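Local coordinates for protein alanine racemase (Corynebacterium glutamicum, PDB 2DY3) that binds pyridoxal-5'-phosphate and belongs to the alanine racemase family, which joins an N-terminal TIM-type barrel to a C-terminal beta domain, at residues 121-126 and 175-180; 296-301 and 305-310. All coordinates share one frame; numbering follows the deposited sequence.

After a first strand, 4-8, that joins the mixed sheet, the chain builds the barrel domain, and contact 1 closes the earlier loop: strand 117-122 runs out into residues 123-126, and after helix 134-146 and strand 150-156 the chain comes back as helix 169-186 to pack against them. Contact 2 opens later, in the C-terminal domain, where strands 294-299 and 307-312 form a beta hairpin with three residues between the segments. The loops follow in series, neither nesting nor crossing. The centres of contacts 1 and 2 lie about 48 Å apart, on opposite sides of the chain's centre. Contact 1 ties the chain leaving a barrel strand to an outer helix; contact 2 ties neighbouring strands of the mixed sheet.

Contact 1: 121-126 and 175-180; sequences IKIDSG and IAFRRA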
ATOM      1  N   ILE B 121      -6.259  30.086   5.415  1.00 15.36           N
ATOM      2  CA  ILE B 121      -5.687  29.886   6.737  1.00 16.55           C
ATOM      3  C   ILE B 121      -6.249  28.659   7.437  1.00 16.49           C
ATOM      4  O   ILE B 121      -7.449  28.577   7.689  1.00 14.52           O
ATOM      5  CB  ILE B 121      -5.924  31.106   7.657  1.00 17.87           C
ATOM      6  CG1 ILE B 121      -5.532  32.402   6.941  1.00 15.42           C
ATOM      7  CG2 ILE B 121      -5.080  30.967   8.909  1.00 20.51           C
ATOM      8  CD1 ILE B 121      -5.880  33.655   7.730  1.00 17.23           C
ATOM      9  N   LYS B 122      -5.375  27.699   7.732  1.00 15.26           N
ATOM     10  CA  LYS B 122      -5.796  26.501   8.439  1.00 15.40           C
ATOM     11  C   LYS B 122      -5.792  26.879   9.915  1.00 14.65           C
ATOM     12  O   LYS B 122      -4.764  27.294  10.458  1.00 14.24           O
ATOM     13  CB  LYS B 122      -4.829  25.342   8.196  1.00 15.70           C
ATOM     14  CG  LYS B 122      -5.170  24.105   9.017  1.00 19.96           C
ATOM     15  CD  LYS B 122      -4.316  22.908   8.615  1.00 21.84           C
ATOM     16  CE  LYS B 122      -4.500  21.756   9.591  1.00 24.85           C
ATOM     17  NZ  LYS B 122      -5.895  21.282   9.625  1.00 20.30           N
ATOM     18  N   ILE B 123      -6.944  26.745  10.554  1.00 13.39           N
ATOM     19  CA  ILE B 123      -7.078  27.103  11.957  1.00 16.30           C
ATOM     20  C   ILE B 123      -7.050  25.920  12.916  1.00 16.60           C
ATOM     21  O   ILE B 123      -7.787  24.953  12.743  1.00 16.21           O
ATOM     22  CB  ILE B 123      -8.398  27.864  12.210  1.00 15.32           C
ATOM     23  CG1 ILE B 123      -8.393  29.192  11.448  1.00 16.35           C
ATOM     24  CG2 ILE B 123      -8.586  28.091  13.717  1.00 15.66           C
ATOM     25  CD1 ILE B 123      -7.276  30.141  11.868  1.00 15.20           C
ATOM     26  N   ASP B 124      -6.185  26.000  13.923  1.00 18.50           N
ATOM     27  CA  ASP B 124      -6.118  24.953  14.934  1.00 19.83           C
ATOM     28  C   ASP B 124      -7.256  25.343  15.869  1.00 19.22           C
ATOM     29  O   ASP B 124      -7.105  26.242  16.694  1.00 18.71           O
ATOM     30  CB  ASP B 124      -4.784  24.999  15.684  1.00 17.59           C
ATOM     31  CG  ASP B 124      -4.740  24.037  16.870  1.00 19.96           C
ATOM     32  OD1 ASP B 124      -5.815  23.605  17.339  1.00 18.83           O
ATOM     33  OD2 ASP B 124      -3.627  23.721  17.343  1.00 17.05           O
ATOM     34  N   SER B 125      -8.399  24.682  15.726  1.00 20.60           N
ATOM     35  CA  SER B 125      -9.558  24.995  16.553  1.00 22.39           C
ATOM     36  C   SER B 125      -9.668  24.174  17.833  1.00 24.16           C
ATOM     37  O   SER B 125     -10.748  24.067  18.414  1.00 25.93           O
ATOM     38  CB  SER B 125     -10.844  24.840  15.733  1.00 20.77           C
ATOM     39  OG  SER B 125     -10.953  23.533  15.200  1.00 23.24           O
ATOM     40  N   GLY B 126      -8.563  23.587  18.276  1.00 26.11           N
ATOM     41  CA  GLY B 126      -8.613  22.810  19.501  1.00 26.23           C
ATOM     42  C   GLY B 126      -7.972  21.438  19.464  1.00 27.10           C
ATOM     43  O   GLY B 126      -7.628  20.886  20.506  1.00 28.28           O
ATOM     44  N   ILE B 175     -16.995  27.180  17.818  1.00 22.83           N
ATOM     45  CA  ILE B 175     -16.934  28.410  18.601  1.00 23.74           C
ATOM     46  C   ILE B 175     -15.555  29.054  18.432  1.00 21.40           C
ATOM     47  O   ILE B 175     -15.452  30.239  18.149  1.00 21.85           O
ATOM     48  CB  ILE B 175     -17.180  28.146  20.102  1.00 23.13           C
ATOM     49  CG1 ILE B 175     -18.645  27.777  20.336  1.00 27.50           C
ATOM     50  CG2 ILE B 175     -16.822  29.378  20.909  1.00 25.01           C
ATOM     51  CD1 ILE B 175     -18.975  27.463  21.783  1.00 25.58           C
ATOM     52  N   ALA B 176     -14.500  28.260  18.603  1.00 21.55           N
ATOM     53  CA  ALA B 176     -13.137  28.759  18.460  1.00 21.22           C
ATOM     54  C   ALA B 176     -12.861  29.242  17.034  1.00 20.42           C
ATOM     55  O   ALA B 176     -12.171  30.236  16.830  1.00 22.15           O
ATOM     56  CB  ALA B 176     -12.148  27.670  18.846  1.00 21.49           C
ATOM     57  N   PHE B 177     -13.404  28.533  16.051  1.00 19.11           N
ATOM     58  CA  PHE B 177     -13.217  28.894  14.650  1.00 20.21           C
ATOM     59  C   PHE B 177     -13.852  30.252  14.356  1.00 21.13           C
ATOM     60  O   PHE B 177     -13.265  31.080  13.668  1.00 21.43           O
ATOM     61  CB  PHE B 177     -13.837  27.821  13.744  1.00 19.44           C
ATOM     62  CG  PHE B 177     -13.643  28.070  12.267  1.00 18.47           C
ATOM     63  CD1 PHE B 177     -12.377  28.036  11.698  1.00 16.21           C
ATOM     64  CD2 PHE B 177     -14.736  28.301  11.441  1.00 15.79           C
ATOM     65  CE1 PHE B 177     -12.204  28.222  10.331  1.00 15.24           C
ATOM     66  CE2 PHE B 177     -14.569  28.486  10.081  1.00 17.03           C
ATOM     67  CZ  PHE B 177     -13.299  28.444   9.523  1.00 16.44           C
ATOM     68  N   ARG B 178     -15.054  30.474  14.876  1.00 22.33           N
ATOM     69  CA  ARG B 178     -15.749  31.736  14.655  1.00 23.47           C
ATOM     70  C   ARG B 178     -15.039  32.889  15.350  1.00 24.22           C
ATOM     71  O   ARG B 178     -15.134  34.037  14.927  1.00 24.55           O
ATOM     72  CB  ARG B 178     -17.194  31.625  15.137  1.00 25.62           C
ATOM     73  CG  ARG B 178     -18.024  30.714  14.249  1.00 30.04           C
ATOM     74  CD  ARG B 178     -19.415  30.455  14.797  1.00 33.69           C
ATOM     75  NE  ARG B 178     -20.184  29.648  13.852  1.00 36.49           N
ATOM     76  CZ  ARG B 178     -21.382  29.137  14.105  1.00 38.35           C
ATOM     77  NH1 ARG B 178     -21.962  29.347  15.281  1.00 39.78           N
ATOM     78  NH2 ARG B 178     -22.002  28.418  13.178  1.00 39.76           N
ATOM     79  N   ARG B 179     -14.325  32.572  16.421  1.00 23.49           N
ATOM     80  CA  ARG B 179     -13.577  33.573  17.160  1.00 24.82           C
ATOM     81  C   ARG B 179     -12.410  34.012  16.277  1.00 24.98           C
ATOM     82  O   ARG B 179     -12.072  35.196  16.202  1.00 24.00           O
ATOM     83  CB  ARG B 179     -13.080  32.957  18.471  1.00 27.64           C
ATOM     84  CG  ARG B 179     -12.293  33.882  19.369  1.00 30.19           C
ATOM     85  CD  ARG B 179     -12.319  33.365  20.805  1.00 33.60           C
ATOM     86  NE  ARG B 179     -11.750  32.027  20.934  1.00 35.50           N
ATOM     87  CZ  ARG B 179     -12.308  31.043  21.635  1.00 37.48           C
ATOM     88  NH1 ARG B 179     -13.453  31.245  22.274  1.00 39.49           N
ATOM     89  NH2 ARG B 179     -11.723  29.854  21.698  1.00 36.87           N
ATOM     90  N   ALA B 180     -11.812  33.044  15.591  1.00 24.07           N
ATOM     91  CA  ALA B 180     -10.692  33.308  14.698  1.00 24.04           C
ATOM     92  C   ALA B 180     -11.141  34.120  13.482  1.00 23.11           C
ATOM     93  O   ALA B 180     -10.479  35.081  13.085  1.00 23.21           O
ATOM     94  CB  ALA B 180     -10.070  31.987  14.245  1.00 23.55           C
TER
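Ile-123 meets helix 169-186 with two parts of its side chain. The branch point lies at the edge of the Phe-177 ring, near the ring plane, with Ile-123 CB 4.0 Å from Phe-177 CD1, while Ile-123 CG1 reaches Phe-177 CE1 at 4.1 Å. With CG1 anti to the carbonyl carbon (chi1 -64°) and a further bend at chi2 (-61°), the methyl end turns to the next helical turn and places Ile-123 CD1 4.1 Å from Ala-180 CB. The ring comes across the isoleucine at about a right angle; Phe-177 CG, anti to its own backbone nitrogen, carries the ring edge there. Met-155 packs on both Ile-123 and Phe-177, and Trp-137 on both Ile-123 and Ala-180. This is barrel architecture of the TIM type: a helix of the outer layer packs against the chain leaving the C-terminal end of strand 117-122.

Asp-124 next makes an Asx turn, with Asp-124 OD1 accepting from Gly-126 N at 2.9 Å and also from His-128 N. Its OD2 forms a salt bridge with Lys-246 of the second subunit, so both carboxylate oxygens are engaged. At Ser-125 the chain points back to the helix: Ser-125 O is 3.9 Å from Ala-176 CB, and the CB atoms of Ser-125 and Ala-176 stand 4.4 Å apart. The buried hydroxyl is held by Thr-157 OG1 and Gln-173 OE1, and the side chain lies about 11 Å from a bound PLP.

Contact 2: 296-301 and 305-310; sequences YPQVGR and DQFVIS
Val-299 N gives the straightest bond between the strands, reaching Val-308 O at 2.7 Å with an angle of 170° at the hydrogen. Val-308 O also has Gln-298 CA 3.3 Å away in a CA-H...O contact. Pro-297 O accepts from Ser-310 N at 3.0 Å, with a second CA-H...O contact from Ile-309 CA. At Val-308 N a water is wedged between the strands instead: it accepts from Val-308 N and Gln-298 NE2, and donates to Val-299 O and, at 2.9 Å, to Arg-301 O. Four bonds are indicated, though those to Val-299 O and Val-308 N are very short, so the water's exact place is less sure. Arg-301 O also accepts from Arg-129 NH2 of the second subunit.

Gln-298 can serve this water because its chain bends at chi2 (-75°), while its OE1 accepts from Gly-285 N. Gln-298 NE2 also appears to donate to Gly-300 O, whose position is less certain. With CG anti to the backbone N, the side chain also brings Gln-298 CG 3.7 Å from Phe-307 CD2, amide and ring planes 57° apart. Ile-309 lies opposite Gln-298 in a non-hydrogen-bonded pair, and Ile-309 CD1 reaches Tyr-296 CB at 3.9 Å. The ring of Tyr-296 turns an edge to the chain, with Tyr-296 CD2 3.5 Å from Ser-310 O.

Asp-305 forms a salt bridge with Arg-355 and touches PLP. The beta hairpin is flanked on both sides within a curled mixed sheet: strand 288-291 pairs with 294-299, strand 267-271 with 307-312, and Val-289 packs on Phe-307 and Ile-309.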
ATOM      1  N   TYR B 296     -17.166 -17.630   1.799  1.00 19.33           N
ATOM      2  CA  TYR B 296     -16.221 -18.691   2.106  1.00 17.53           C
ATOM      3  C   TYR B 296     -15.187 -18.016   3.003  1.00 18.20           C
ATOM      4  O   TYR B 296     -14.478 -17.101   2.583  1.00 17.28           O
ATOM      5  CB  TYR B 296     -15.572 -19.236   0.828  1.00 16.92           C
ATOM      6  CG  TYR B 296     -16.552 -19.891  -0.123  1.00 15.43           C
ATOM      7  CD1 TYR B 296     -17.111 -19.182  -1.181  1.00 15.69           C
ATOM      8  CD2 TYR B 296     -16.937 -21.214   0.054  1.00 14.69           C
ATOM      9  CE1 TYR B 296     -18.027 -19.777  -2.037  1.00 13.16           C
ATOM     10  CE2 TYR B 296     -17.849 -21.816  -0.790  1.00 12.42           C
ATOM     11  CZ  TYR B 296     -18.393 -21.098  -1.832  1.00 15.72           C
ATOM     12  OH  TYR B 296     -19.305 -21.707  -2.664  1.00 14.76           O
ATOM     13  N   PRO B 297     -15.100 -18.460   4.261  1.00 18.06           N
ATOM     14  CA  PRO B 297     -14.176 -17.925   5.261  1.00 18.29           C
ATOM     15  C   PRO B 297     -12.699 -18.112   4.950  1.00 18.08           C
ATOM     16  O   PRO B 297     -12.277 -19.165   4.471  1.00 19.16           O
ATOM     17  CB  PRO B 297     -14.588 -18.660   6.526  1.00 17.12           C
ATOM     18  CG  PRO B 297     -14.948 -20.011   5.992  1.00 19.54           C
ATOM     19  CD  PRO B 297     -15.794 -19.651   4.779  1.00 18.28           C
ATOM     20  N   GLN B 298     -11.921 -17.069   5.217  1.00 17.68           N
ATOM     21  CA  GLN B 298     -10.481 -17.114   5.013  1.00 19.14           C
ATOM     22  C   GLN B 298      -9.960 -17.987   6.148  1.00 20.20           C
ATOM     23  O   GLN B 298     -10.494 -17.943   7.255  1.00 20.33           O
ATOM     24  CB  GLN B 298      -9.900 -15.693   5.093  1.00 18.94           C
ATOM     25  CG  GLN B 298      -8.374 -15.583   5.117  1.00 18.67           C
ATOM     26  CD  GLN B 298      -7.786 -15.968   6.460  1.00 20.29           C
ATOM     27  OE1 GLN B 298      -8.438 -15.819   7.493  1.00 19.85           O
ATOM     28  NE2 GLN B 298      -6.546 -16.449   6.456  1.00 17.60           N
ATOM     29  N   VAL B 299      -8.942 -18.791   5.870  1.00 19.85           N
ATOM     30  CA  VAL B 299      -8.369 -19.674   6.880  1.00 20.57           C
ATOM     31  C   VAL B 299      -6.849 -19.689   6.797  1.00 20.19           C
ATOM     32  O   VAL B 299      -6.275 -19.450   5.740  1.00 17.53           O
ATOM     33  CB  VAL B 299      -8.851 -21.131   6.701  1.00 19.62           C
ATOM     34  CG1 VAL B 299     -10.336 -21.233   6.978  1.00 21.76           C
ATOM     35  CG2 VAL B 299      -8.542 -21.600   5.291  1.00 21.07           C
ATOM     36  N   GLY B 300      -6.211 -19.980   7.924  1.00 20.50           N
ATOM     37  CA  GLY B 300      -4.765 -20.053   7.957  1.00 20.84           C
ATOM     38  C   GLY B 300      -4.066 -18.713   7.939  1.00 20.69           C
ATOM     39  O   GLY B 300      -4.678 -17.668   8.147  1.00 21.24           O
ATOM     40  N   ARG B 301      -2.767 -18.750   7.673  1.00 21.86           N
ATOM     41  CA  ARG B 301      -1.957 -17.546   7.647  1.00 21.63           C
ATOM     42  C   ARG B 301      -2.024 -16.812   6.313  1.00 20.90           C
ATOM     43  O   ARG B 301      -2.036 -17.432   5.245  1.00 17.57           O
ATOM     44  CB  ARG B 301      -0.499 -17.895   7.948  1.00 23.97           C
ATOM     45  CG  ARG B 301      -0.327 -18.962   9.012  1.00 30.96           C
ATOM     46  CD  ARG B 301       1.071 -18.963   9.606  1.00 36.10           C
ATOM     47  NE  ARG B 301       1.299 -17.795  10.457  1.00 41.76           N
ATOM     48  CZ  ARG B 301       2.377 -17.621  11.218  1.00 43.22           C
ATOM     49  NH1 ARG B 301       3.335 -18.539  11.237  1.00 43.40           N
ATOM     50  NH2 ARG B 301       2.493 -16.531  11.967  1.00 43.35           N
ATOM     51  N   ASP B 305       2.046 -13.343  -0.890  1.00 14.92           N
ATOM     52  CA  ASP B 305       1.365 -13.271  -2.177  1.00 15.16           C
ATOM     53  C   ASP B 305      -0.028 -13.878  -2.227  1.00 15.60           C
ATOM     54  O   ASP B 305      -0.714 -13.760  -3.243  1.00 13.86           O
ATOM     55  CB  ASP B 305       2.228 -13.950  -3.245  1.00 15.22           C
ATOM     56  CG  ASP B 305       3.672 -13.506  -3.194  1.00 17.00           C
ATOM     57  OD1 ASP B 305       3.950 -12.303  -3.391  1.00 18.75           O
ATOM     58  OD2 ASP B 305       4.532 -14.371  -2.952  1.00 18.16           O
ATOM     59  N   GLN B 306      -0.458 -14.521  -1.146  1.00 15.10           N
ATOM     60  CA  GLN B 306      -1.762 -15.163  -1.165  1.00 18.85           C
ATOM     61  C   GLN B 306      -2.328 -15.552   0.198  1.00 18.17           C
ATOM     62  O   GLN B 306      -1.636 -15.512   1.219  1.00 16.02           O
ATOM     63  CB  GLN B 306      -1.671 -16.424  -2.043  1.00 21.80           C
ATOM     64  CG  GLN B 306      -0.413 -17.262  -1.767  1.00 25.10           C
ATOM     65  CD  GLN B 306      -0.333 -18.541  -2.589  1.00 26.40           C
ATOM     66  OE1 GLN B 306      -0.337 -18.511  -3.821  1.00 27.72           O
ATOM     67  NE2 GLN B 306      -0.251 -19.676  -1.904  1.00 30.02           N
ATOM     68  N   PHE B 307      -3.609 -15.907   0.199  1.00 17.26           N
ATOM     69  CA  PHE B 307      -4.279 -16.383   1.401  1.00 16.67           C
ATOM     70  C   PHE B 307      -5.226 -17.493   0.967  1.00 17.98           C
ATOM     71  O   PHE B 307      -5.507 -17.647  -0.226  1.00 18.63           O
ATOM     72  CB  PHE B 307      -5.036 -15.270   2.143  1.00 16.17           C
ATOM     73  CG  PHE B 307      -6.207 -14.698   1.395  1.00 17.06           C
ATOM     74  CD1 PHE B 307      -6.061 -13.559   0.620  1.00 14.74           C
ATOM     75  CD2 PHE B 307      -7.475 -15.256   1.529  1.00 17.57           C
ATOM     76  CE1 PHE B 307      -7.149 -12.985  -0.001  1.00 13.41           C
ATOM     77  CE2 PHE B 307      -8.569 -14.683   0.909  1.00 13.82           C
ATOM     78  CZ  PHE B 307      -8.407 -13.546   0.144  1.00 15.28           C
ATOM     79  N   VAL B 308      -5.720 -18.263   1.928  1.00 16.70           N
ATOM     80  CA  VAL B 308      -6.586 -19.392   1.616  1.00 16.34           C
ATOM     81  C   VAL B 308      -7.976 -19.268   2.221  1.00 16.72           C
ATOM     82  O   VAL B 308      -8.162 -18.649   3.273  1.00 13.93           O
ATOM     83  CB  VAL B 308      -5.943 -20.709   2.132  1.00 17.60           C
ATOM     84  CG1 VAL B 308      -6.687 -21.915   1.591  1.00 17.56           C
ATOM     85  CG2 VAL B 308      -4.473 -20.746   1.745  1.00 15.33           C
ATOM     86  N   ILE B 309      -8.948 -19.869   1.543  1.00 16.24           N
ATOM     87  CA  ILE B 309     -10.329 -19.866   2.007  1.00 16.76           C
ATOM     88  C   ILE B 309     -10.826 -21.310   2.004  1.00 19.03           C
ATOM     89  O   ILE B 309     -10.374 -22.130   1.192  1.00 17.25           O
ATOM     90  CB  ILE B 309     -11.244 -19.022   1.082  1.00 16.90           C
ATOM     91  CG1 ILE B 309     -11.296 -19.642  -0.317  1.00 15.00           C
ATOM     92  CG2 ILE B 309     -10.721 -17.595   0.993  1.00 14.01           C
ATOM     93  CD1 ILE B 309     -12.277 -18.950  -1.246  1.00 13.40           C
ATOM     94  N   SER B 310     -11.743 -21.623   2.915  1.00 19.72           N
ATOM     95  CA  SER B 310     -12.280 -22.971   2.988  1.00 22.56           C
ATOM     96  C   SER B 310     -13.594 -23.068   2.226  1.00 21.09           C
ATOM     97  O   SER B 310     -14.503 -22.256   2.407  1.00 20.54           O
ATOM     98  CB  SER B 310     -12.480 -23.403   4.447  1.00 24.66           C
ATOM     99  OG  SER B 310     -13.326 -22.509   5.144  1.00 28.89           O
TER
HETATM  100  O   HOH W   1      -4.799 -17.895   4.379  1.00 20.65           O